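Local coordinates for RIM-binding protein, isoform F (Drosophila melanogaster, PDB 6Q9M) that probably acts at the presynaptic active zone, where its central fibronectin type III array would take part in coupling synaptic vesicle recruitment to release sites, at residues H131-C134 with E139-T142. Numbering follows the deposited sequence.
Sequences HVVC and EVRT
Both backbone polar atoms of V133 are satisfied by the facing strand, but by two successive residues of it. V133 N donates to R141 O over 2.9 Å with an N-H...O angle of 168°, whereas V133 O accepts from V140 N, also at 2.9 Å but more bent (159°). With V140 and R141 both opposite V133, the segments 131-134 and 139-142 meet the definition of a classic beta bulge; the register holds from V132-T142 to V133-R141 and moves by one at C134, which faces E139. Each acceptor has a second, weaker donor: V132 CA lies 3.4 Å from R141 O, and E139 CA approaches V133 O in the same C-H...O manner. H131 bonds through its backbone to V143, farther along strand 138-143, while on the opposite edge V132 and C134 bond to R166 and T164 of strand 160-167.

On the face carrying V132, C134, E139 and T142, the aliphatic part of E139 does the packing. Its CG sits 3.5 Å from V132 CG1 and 3.6 Å from C134 SG. A chi1 of -85° turns CG away from the E139 carbonyl carbon, and the extended chain beyond continues over V132, where OE2 forms a salt bridge with R166. V132 CG2 meets T142 OG1 at 3.6 Å, a van der Waals contact. On the side of V133 methyl groups make the contact: V133 CG1 comes within 4.2 Å of V140 CG2, and both valines touch I152, while R141 starts on the same face as V133 but leads away, its NH2 in a weak hydrogen bond to T153 OG1. Strands 131-135 and 138-143 thus make a bulged antiparallel hairpin at the margin of the four-stranded sheet of a fibronectin type III beta sandwich.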
ATOM      1  N   HIS A 131      14.185  -6.851   0.528  1.00 52.23           N
ATOM      2  CA  HIS A 131      13.771  -5.861  -0.446  1.00 55.16           C
ATOM      3  C   HIS A 131      14.592  -4.595  -0.265  1.00 60.44           C
ATOM      4  O   HIS A 131      14.995  -4.249   0.850  1.00 62.11           O
ATOM      5  CB  HIS A 131      12.282  -5.571  -0.342  1.00 47.74           C
ATOM      6  CG  HIS A 131      11.426  -6.729  -0.742  1.00 56.67           C
ATOM      7  ND1 HIS A 131      11.145  -7.029  -2.060  1.00 61.44           N
ATOM      8  CD2 HIS A 131      10.809  -7.677   0.001  1.00 53.52           C
ATOM      9  CE1 HIS A 131      10.376  -8.102  -2.109  1.00 57.28           C
ATOM     10  NE2 HIS A 131      10.162  -8.517  -0.873  1.00 56.28           N
ATOM     11  N   VAL A 132      14.830  -3.911  -1.384  1.00 50.65           N
ATOM     12  CA  VAL A 132      15.658  -2.716  -1.439  1.00 51.40           C
ATOM     13  C   VAL A 132      14.769  -1.554  -1.848  1.00 52.31           C
ATOM     14  O   VAL A 132      14.119  -1.603  -2.899  1.00 44.37           O
ATOM     15  CB  VAL A 132      16.818  -2.886  -2.433  1.00 57.59           C
ATOM     16  CG1 VAL A 132      17.464  -1.565  -2.717  1.00 61.57           C
ATOM     17  CG2 VAL A 132      17.854  -3.851  -1.889  1.00 56.96           C
ATOM     18  N   VAL A 133      14.752  -0.506  -1.029  1.00 54.98           N
ATOM     19  CA  VAL A 133      13.992   0.706  -1.316  1.00 54.59           C
ATOM     20  C   VAL A 133      14.926   1.720  -1.973  1.00 57.32           C
ATOM     21  O   VAL A 133      16.045   1.954  -1.496  1.00 57.56           O
ATOM     22  CB  VAL A 133      13.355   1.274  -0.043  1.00 52.07           C
ATOM     23  CG1 VAL A 133      12.484   2.468  -0.376  1.00 43.84           C
ATOM     24  CG2 VAL A 133      12.555   0.178   0.679  1.00 52.07           C
ATOM     25  N   CYS A 134      14.489   2.274  -3.100  1.00 47.33           N
ATOM     26  CA  CYS A 134      15.275   3.199  -3.898  1.00 55.06           C
ATOM     27  C   CYS A 134      14.467   4.468  -4.101  1.00 55.79           C
ATOM     28  O   CYS A 134      13.302   4.406  -4.518  1.00 47.09           O
ATOM     29  CB  CYS A 134      15.654   2.577  -5.244  1.00 61.66           C
ATOM     30  SG  CYS A 134      16.870   1.236  -5.110  1.00 72.27           S
ATOM     31  N   GLU A 139      19.710   3.869  -3.555  1.00 54.38           N
ATOM     32  CA  GLU A 139      19.358   2.868  -2.547  1.00 49.11           C
ATOM     33  C   GLU A 139      19.406   3.512  -1.170  1.00 44.76           C
ATOM     34  O   GLU A 139      20.475   3.950  -0.727  1.00 52.41           O
ATOM     35  CB  GLU A 139      20.335   1.700  -2.586  1.00 52.50           C
ATOM     36  CG  GLU A 139      20.056   0.615  -3.583  1.00 60.46           C
ATOM     37  CD  GLU A 139      20.988  -0.580  -3.373  1.00 77.76           C
ATOM     38  OE1 GLU A 139      21.335  -0.880  -2.200  1.00 79.03           O
ATOM     39  OE2 GLU A 139      21.380  -1.209  -4.382  1.00 77.74           O
ATOM     40  N   VAL A 140      18.273   3.571  -0.478  1.00 42.08           N
ATOM     41  CA  VAL A 140      18.337   4.153   0.863  1.00 53.06           C
ATOM     42  C   VAL A 140      18.261   3.084   1.948  1.00 58.62           C
ATOM     43  O   VAL A 140      18.830   3.283   3.026  1.00 65.53           O
ATOM     44  CB  VAL A 140      17.245   5.219   1.093  1.00 53.40           C
ATOM     45  CG1 VAL A 140      17.478   6.413   0.166  1.00 42.18           C
ATOM     46  CG2 VAL A 140      15.833   4.617   0.901  1.00 46.90           C
ATOM     47  N   ARG A 141      17.639   1.927   1.678  1.00 55.81           N
ATOM     48  CA  ARG A 141      17.513   0.921   2.735  1.00 62.16           C
ATOM     49  C   ARG A 141      17.307  -0.467   2.146  1.00 56.83           C
ATOM     50  O   ARG A 141      16.592  -0.636   1.149  1.00 43.79           O
ATOM     51  CB  ARG A 141      16.353   1.227   3.704  1.00 67.63           C
ATOM     52  CG  ARG A 141      16.655   2.285   4.787  1.00 87.26           C
ATOM     53  CD  ARG A 141      16.142   3.691   4.356  1.00 90.17           C
ATOM     54  NE  ARG A 141      16.788   4.816   5.033  1.00 94.02           N
ATOM     55  CZ  ARG A 141      16.347   6.075   4.996  1.00 82.47           C
ATOM     56  NH1 ARG A 141      15.245   6.384   4.328  1.00 69.75           N
ATOM     57  NH2 ARG A 141      17.013   7.032   5.629  1.00 82.80           N
ATOM     58  N   THR A 142      17.955  -1.455   2.763  1.00 50.17           N
ATOM     59  CA  THR A 142      17.644  -2.859   2.530  1.00 59.32           C
ATOM     60  C   THR A 142      16.853  -3.394   3.719  1.00 61.76           C
ATOM     61  O   THR A 142      17.258  -3.215   4.874  1.00 64.14           O
ATOM     62  CB  THR A 142      18.921  -3.662   2.317  1.00 71.26           C
ATOM     63  OG1 THR A 142      19.620  -3.127   1.189  1.00 79.60           O
ATOM     64  CG2 THR A 142      18.603  -5.123   2.061  1.00 71.83           C
TER